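Local coordinates for protein VP5 (PDB 6QGI) that probably drives fusion of the envelope of a haloarchaeal pleomorphic virus with the membrane of its host cell, at residues 140-144 against 211-215; 298-302 against 449-453. All coordinates share one frame. Residues are numbered along the deposited sequence.

How the contacts relate
Contact 1 (140-144 with 211-215) closes along the chain before contact 2 (298-302 with 449-453) opens, so the two follow in series. Their centres lie 48 Å apart, their nearest atoms about 36 Å, on opposite sides of the chain's centre, and they share no helix or strand. Contact 1 belongs to the N-terminal envelope-protein region, where a loop after helix 91-133 meets the short hairpin 212-215/218-221 beside helix 37-60. Contact 2 belongs to the later part rich in strands, where 301-307 pairs with 443-450 in a large antiparallel sheet. Each joins segments far apart in sequence, 67 residues in contact 1 and 147 in contact 2, within a separate part of the fold.

Contact 1. Residues 140-144 against 211-215; sequences GDVFL and PTVQY
Two backbone hydrogen bonds join loop 140-144 to strand 212-215: Q214 N donates to V142 O (2.8 Å, 175°) and L144 N to T212 O (3.0 Å, 151°). They flank a single beta bridge between F143 and V213, CA to CA 4.8 Å; the two backbones run in opposite directions, V142 facing Q214 and L144 facing T212, each 5.4 Å between CA atoms. Both carbonyls also take CA-H...O contacts, V142 O from V213 CA at 3.5 Å and T212 O from F143 CA at 3.2 Å. With one bridge only, the loop forms no strand: F143 is extended (-111/148), whereas V142 (-119/-27) and L144 (-61/-45) bend the chain away on either side of it, and 212-215 stays extended throughout. The F143 ring (chi1 m, chi2 -79°) lies obliquely over the strand, CE1 3.5 Å from V213 CG2 and CD1 4.0 Å from P211 CB. On the more exposed side, L144 CB meets T212 CB at 3.7 Å, and Q214 (chi1 p, chi2 t) lays its carboxamide against the loop, NE2 4.0 Å from G140 O, too far for a hydrogen bond, and OE1 4.2 Å from L144 CD1. F143 packs on L124, I127 and L128 of helix 91-133, while V142 touches V131 there and K41 of helix 37-60, on which V213 meets A48; the V213 backbone pairs with L220 of strand 218-221, the hairpin partner.

Contact 2. Residues 298-302 against 449-453; sequences DAERE and TNTQT
Strand 301-302 runs antiparallel to the end of strand 443-450, pairing E302 with T449 (hydrogen-bonded, CA to CA 5.2 Å) and R301 with N450 (non-hydrogen-bonded, CA to CA 4.5 Å). The first pair is satisfied both ways: E302 N donates to T449 O and T449 N to E302 O, each 2.8 Å. Where the pairing ends, E300 O, two residues before E302, accepts from T451, two after T449: from its N (3.1 Å) and, with chi1 p turning the hydroxyl to it, from OG1 (3.2 Å). The chain turns a corner at E300 (-88/-7), and 451-453 adopt helical angles. N450 OD1 accepts from Q452 N (3.3 Å), an Asx turn, and weakly from T453 N (3.3 Å). Q452 N also bonds weakly to E300 OE1 (3.3 Å), which leaves E300 OE1 and N450 OD1, both acceptors, 3.2 Å apart. N450 ND2 lies over one face of the R301 guanidinium and donates to a water (3.1 Å) that also accepts, weakly, from R301 NH2 (2.8 Å). R301 NE forms a salt bridge to D298 OD1 (3.0 Å); D298 OD2 accepts from S461 N. The contact is thus a mainly polar surface one: backbone bonds fix the register where the two strands stop pairing, N450 OD1 and, weakly, E300 OE1 take up Q452 N, and T451 OG1 gives E300 O a second donor.

Contact 1. Residues 140-144 against 211-215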
ATOM      1  N   GLY A 140     -27.022 -12.094   7.104  1.00 29.38           N
ATOM      2  CA  GLY A 140     -27.648 -10.789   7.292  1.00 29.24           C
ATOM      3  C   GLY A 140     -27.336 -10.079   8.595  1.00 32.94           C
ATOM      4  O   GLY A 140     -27.623  -8.887   8.723  1.00 32.97           O
ATOM      5  N   ASP A 141     -26.751 -10.795   9.572  1.00 29.04           N
ATOM      6  CA  ASP A 141     -26.379 -10.244  10.881  1.00 28.11           C
ATOM      7  C   ASP A 141     -24.970  -9.632  10.855  1.00 30.13           C
ATOM      8  O   ASP A 141     -24.629  -8.850  11.752  1.00 29.79           O
ATOM      9  CB  ASP A 141     -26.469 -11.323  11.974  1.00 30.62           C
ATOM     10  CG  ASP A 141     -27.856 -11.919  12.141  1.00 42.75           C
ATOM     11  OD1 ASP A 141     -28.792 -11.161  12.477  1.00 44.16           O
ATOM     12  OD2 ASP A 141     -28.002 -13.146  11.941  1.00 48.49           O
ATOM     13  N   VAL A 142     -24.156  -9.984   9.834  1.00 24.49           N
ATOM     14  CA  VAL A 142     -22.788  -9.477   9.696  1.00 22.75           C
ATOM     15  C   VAL A 142     -22.619  -8.680   8.377  1.00 24.31           C
ATOM     16  O   VAL A 142     -21.782  -7.778   8.329  1.00 22.92           O
ATOM     17  CB  VAL A 142     -21.697 -10.576   9.860  1.00 27.01           C
ATOM     18  CG1 VAL A 142     -21.664 -11.108  11.288  1.00 27.26           C
ATOM     19  CG2 VAL A 142     -21.876 -11.727   8.871  1.00 27.53           C
ATOM     20  N   PHE A 143     -23.423  -8.998   7.333  1.00 19.91           N
ATOM     21  CA  PHE A 143     -23.391  -8.333   6.023  1.00 18.53           C
ATOM     22  C   PHE A 143     -24.649  -7.508   5.766  1.00 21.32           C
ATOM     23  O   PHE A 143     -25.725  -7.887   6.225  1.00 22.14           O
ATOM     24  CB  PHE A 143     -23.208  -9.352   4.885  1.00 20.35           C
ATOM     25  CG  PHE A 143     -21.899 -10.098   4.920  1.00 20.93           C
ATOM     26  CD1 PHE A 143     -20.727  -9.504   4.469  1.00 22.87           C
ATOM     27  CD2 PHE A 143     -21.840 -11.406   5.385  1.00 23.45           C
ATOM     28  CE1 PHE A 143     -19.516 -10.201   4.497  1.00 23.11           C
ATOM     29  CE2 PHE A 143     -20.625 -12.093   5.437  1.00 25.33           C
ATOM     30  CZ  PHE A 143     -19.472 -11.489   4.990  1.00 22.41           C
ATOM     31  N   LEU A 144     -24.518  -6.386   5.014  1.00 16.81           N
ATOM     32  CA  LEU A 144     -25.637  -5.499   4.661  1.00 16.62           C
ATOM     33  C   LEU A 144     -26.695  -6.263   3.849  1.00 22.08           C
ATOM     34  O   LEU A 144     -27.885  -6.146   4.137  1.00 22.29           O
ATOM     35  CB  LEU A 144     -25.136  -4.267   3.888  1.00 15.72           C
ATOM     36  CG  LEU A 144     -26.172  -3.190   3.544  1.00 20.59           C
ATOM     37  CD1 LEU A 144     -26.576  -2.387   4.765  1.00 20.37           C
ATOM     38  CD2 LEU A 144     -25.657  -2.267   2.473  1.00 21.99           C
ATOM     39  N   PRO A 211     -18.907  -6.659  -0.699  1.00 21.23           N
ATOM     40  CA  PRO A 211     -19.674  -6.905   0.537  1.00 20.86           C
ATOM     41  C   PRO A 211     -19.469  -5.819   1.587  1.00 23.20           C
ATOM     42  O   PRO A 211     -18.371  -5.281   1.731  1.00 22.26           O
ATOM     43  CB  PRO A 211     -19.142  -8.249   1.044  1.00 22.88           C
ATOM     44  CG  PRO A 211     -18.433  -8.865  -0.101  1.00 27.68           C
ATOM     45  CD  PRO A 211     -17.980  -7.771  -0.999  1.00 22.94           C
ATOM     46  N   THR A 212     -20.541  -5.483   2.299  1.00 20.16           N
ATOM     47  CA  THR A 212     -20.503  -4.486   3.361  1.00 19.02           C
ATOM     48  C   THR A 212     -20.562  -5.241   4.683  1.00 22.29           C
ATOM     49  O   THR A 212     -21.578  -5.862   4.999  1.00 20.34           O
ATOM     50  CB  THR A 212     -21.614  -3.451   3.160  1.00 23.18           C
ATOM     51  OG1 THR A 212     -21.349  -2.730   1.963  1.00 23.86           O
ATOM     52  CG2 THR A 212     -21.737  -2.481   4.314  1.00 17.96           C
ATOM     53  N   VAL A 213     -19.447  -5.233   5.420  1.00 20.82           N
ATOM     54  CA  VAL A 213     -19.362  -5.903   6.719  1.00 21.71           C
ATOM     55  C   VAL A 213     -19.712  -4.887   7.797  1.00 27.09           C
ATOM     56  O   VAL A 213     -19.119  -3.814   7.850  1.00 26.34           O
ATOM     57  CB  VAL A 213     -17.994  -6.579   6.970  1.00 25.28           C
ATOM     58  CG1 VAL A 213     -17.960  -7.255   8.334  1.00 25.34           C
ATOM     59  CG2 VAL A 213     -17.687  -7.594   5.881  1.00 25.52           C
ATOM     60  N   GLN A 214     -20.682  -5.225   8.639  1.00 25.74           N
ATOM     61  CA  GLN A 214     -21.129  -4.352   9.713  1.00 26.30           C
ATOM     62  C   GLN A 214     -20.974  -5.011  11.085  1.00 29.77           C
ATOM     63  O   GLN A 214     -21.140  -6.224  11.213  1.00 29.51           O
ATOM     64  CB  GLN A 214     -22.589  -3.916   9.480  1.00 28.75           C
ATOM     65  CG  GLN A 214     -23.612  -5.059   9.389  1.00 52.20           C
ATOM     66  CD  GLN A 214     -25.022  -4.567   9.183  1.00 71.90           C
ATOM     67  OE1 GLN A 214     -25.265  -3.509   8.588  1.00 63.36           O
ATOM     68  NE2 GLN A 214     -25.989  -5.346   9.653  1.00 68.89           N
ATOM     69  N   TYR A 215     -20.649  -4.193  12.102  1.00 26.29           N
ATOM     70  CA  TYR A 215     -20.534  -4.567  13.515  1.00 26.20           C
ATOM     71  C   TYR A 215     -20.588  -3.319  14.404  1.00 30.85           C
ATOM     72  O   TYR A 215     -19.830  -2.366  14.197  1.00 30.48           O
ATOM     73  CB  TYR A 215     -19.262  -5.394  13.813  1.00 26.58           C
ATOM     74  CG  TYR A 215     -18.989  -5.609  15.292  1.00 28.14           C
ATOM     75  CD1 TYR A 215     -19.746  -6.509  16.038  1.00 30.45           C
ATOM     76  CD2 TYR A 215     -17.976  -4.912  15.945  1.00 28.63           C
ATOM     77  CE1 TYR A 215     -19.519  -6.689  17.402  1.00 31.56           C
ATOM     78  CE2 TYR A 215     -17.734  -5.091  17.307  1.00 29.78           C
ATOM     79  CZ  TYR A 215     -18.509  -5.980  18.033  1.00 37.24           C
ATOM     80  OH  TYR A 215     -18.275  -6.153  19.376  1.00 38.50           O
TER

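Contact 2. Residues 298-302 against 449-453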
ATOM      1  N   ASP A 298      12.344  12.776  -3.648  1.00 31.53           N
ATOM      2  CA  ASP A 298      13.212  13.799  -3.094  1.00 32.22           C
ATOM      3  C   ASP A 298      13.933  13.178  -1.901  1.00 36.68           C
ATOM      4  O   ASP A 298      13.475  13.271  -0.756  1.00 36.41           O
ATOM      5  CB  ASP A 298      12.467  15.092  -2.722  1.00 34.12           C
ATOM      6  CG  ASP A 298      13.371  16.261  -2.334  1.00 44.53           C
ATOM      7  OD1 ASP A 298      14.536  16.018  -1.942  1.00 45.50           O
ATOM      8  OD2 ASP A 298      12.917  17.411  -2.423  1.00 50.77           O
ATOM      9  N   ALA A 299      15.055  12.514  -2.199  1.00 33.31           N
ATOM     10  CA  ALA A 299      15.921  11.841  -1.239  1.00 33.44           C
ATOM     11  C   ALA A 299      16.784  12.832  -0.452  1.00 39.42           C
ATOM     12  O   ALA A 299      17.176  12.534   0.677  1.00 39.58           O
ATOM     13  CB  ALA A 299      16.820  10.865  -1.979  1.00 34.01           C
ATOM     14  N   GLU A 300      17.087  13.999  -1.053  1.00 37.62           N
ATOM     15  CA  GLU A 300      17.985  15.009  -0.498  1.00 39.38           C
ATOM     16  C   GLU A 300      17.334  16.054   0.419  1.00 43.37           C
ATOM     17  O   GLU A 300      18.073  16.830   1.026  1.00 44.48           O
ATOM     18  CB  GLU A 300      18.731  15.734  -1.627  1.00 41.95           C
ATOM     19  CG  GLU A 300      20.123  15.174  -1.891  1.00 57.12           C
ATOM     20  CD  GLU A 300      21.096  15.151  -0.721  1.00 87.87           C
ATOM     21  OE1 GLU A 300      21.112  16.118   0.076  1.00 84.70           O
ATOM     22  OE2 GLU A 300      21.853  14.159  -0.609  1.00 86.79           O
ATOM     23  N   ARG A 301      15.995  16.087   0.542  1.00 38.42           N
ATOM     24  CA  ARG A 301      15.369  17.078   1.416  1.00 38.36           C
ATOM     25  C   ARG A 301      14.447  16.433   2.447  1.00 40.82           C
ATOM     26  O   ARG A 301      13.363  15.949   2.109  1.00 39.26           O
ATOM     27  CB  ARG A 301      14.628  18.158   0.616  1.00 37.74           C
ATOM     28  CG  ARG A 301      15.538  19.302   0.190  1.00 47.15           C
ATOM     29  CD  ARG A 301      15.222  19.790  -1.209  1.00 55.58           C
ATOM     30  NE  ARG A 301      15.645  18.817  -2.219  1.00 62.01           N
ATOM     31  CZ  ARG A 301      16.470  19.087  -3.224  1.00 79.19           C
ATOM     32  NH1 ARG A 301      16.808  18.132  -4.083  1.00 68.74           N
ATOM     33  NH2 ARG A 301      16.956  20.310  -3.388  1.00 68.36           N
ATOM     34  N   GLU A 302      14.902  16.428   3.713  1.00 37.69           N
ATOM     35  CA  GLU A 302      14.157  15.901   4.849  1.00 36.51           C
ATOM     36  C   GLU A 302      13.142  16.945   5.277  1.00 40.47           C
ATOM     37  O   GLU A 302      13.491  18.110   5.498  1.00 40.38           O
ATOM     38  CB  GLU A 302      15.090  15.517   6.010  1.00 38.73           C
ATOM     39  CG  GLU A 302      14.433  14.605   7.036  1.00 48.49           C
ATOM     40  CD  GLU A 302      15.150  14.504   8.368  1.00 70.82           C
ATOM     41  OE1 GLU A 302      16.196  13.819   8.435  1.00 64.40           O
ATOM     42  OE2 GLU A 302      14.656  15.101   9.352  1.00 65.87           O
ATOM     43  N   THR A 449      14.719  20.594   5.088  1.00 48.41           N
ATOM     44  CA  THR A 449      16.168  20.645   5.309  1.00 49.62           C
ATOM     45  C   THR A 449      16.912  19.786   4.296  1.00 53.57           C
ATOM     46  O   THR A 449      16.604  18.600   4.153  1.00 51.34           O
ATOM     47  CB  THR A 449      16.520  20.190   6.747  1.00 55.83           C
ATOM     48  OG1 THR A 449      15.874  21.039   7.692  1.00 56.63           O
ATOM     49  CG2 THR A 449      18.025  20.180   7.020  1.00 54.53           C
ATOM     50  N   ASN A 450      17.927  20.374   3.632  1.00 52.15           N
ATOM     51  CA  ASN A 450      18.795  19.638   2.721  1.00 51.97           C
ATOM     52  C   ASN A 450      19.755  18.834   3.597  1.00 57.53           C
ATOM     53  O   ASN A 450      20.515  19.425   4.358  1.00 59.05           O
ATOM     54  CB  ASN A 450      19.517  20.582   1.759  1.00 53.04           C
ATOM     55  CG  ASN A 450      20.260  19.879   0.649  1.00 68.20           C
ATOM     56  OD1 ASN A 450      21.266  19.194   0.868  1.00 59.57           O
ATOM     57  ND2 ASN A 450      19.783  20.047  -0.576  1.00 57.75           N
ATOM     58  N   THR A 451      19.652  17.497   3.559  1.00 53.39           N
ATOM     59  CA  THR A 451      20.428  16.568   4.396  1.00 53.82           C
ATOM     60  C   THR A 451      21.960  16.643   4.195  1.00 59.44           C
ATOM     61  O   THR A 451      22.688  16.361   5.147  1.00 59.99           O
ATOM     62  CB  THR A 451      19.959  15.125   4.178  1.00 61.92           C
ATOM     63  OG1 THR A 451      19.867  14.859   2.775  1.00 63.30           O
ATOM     64  CG2 THR A 451      18.625  14.836   4.854  1.00 58.80           C
ATOM     65  N   GLN A 452      22.451  17.009   2.992  1.00 56.43           N
ATOM     66  CA  GLN A 452      23.896  17.074   2.725  1.00 57.84           C
ATOM     67  C   GLN A 452      24.521  18.388   3.226  1.00 62.99           C
ATOM     68  O   GLN A 452      25.519  18.344   3.946  1.00 63.98           O
ATOM     69  CB  GLN A 452      24.192  16.880   1.227  1.00 58.87           C
ATOM     70  CG  GLN A 452      25.678  16.711   0.905  1.00 77.27           C
ATOM     71  CD  GLN A 452      25.956  16.279  -0.513  1.00 98.90           C
ATOM     72  OE1 GLN A 452      25.060  16.180  -1.363  1.00 93.29           O
ATOM     73  NE2 GLN A 452      27.227  16.025  -0.802  1.00 94.13           N
ATOM     74  N   THR A 453      23.955  19.539   2.822  1.00 58.94           N
ATOM     75  CA  THR A 453      24.444  20.871   3.199  1.00 60.15           C
ATOM     76  C   THR A 453      24.023  21.237   4.632  1.00 63.33           C
ATOM     77  O   THR A 453      24.736  21.976   5.313  1.00 64.68           O
ATOM     78  CB  THR A 453      23.947  21.930   2.203  1.00 66.51           C
ATOM     79  OG1 THR A 453      22.521  21.931   2.193  1.00 62.97           O
ATOM     80  CG2 THR A 453      24.481  21.709   0.788  1.00 64.84           C
TER
HETATM   81  O   HOH W   1      18.089  22.281  -1.778  1.00 23.65           O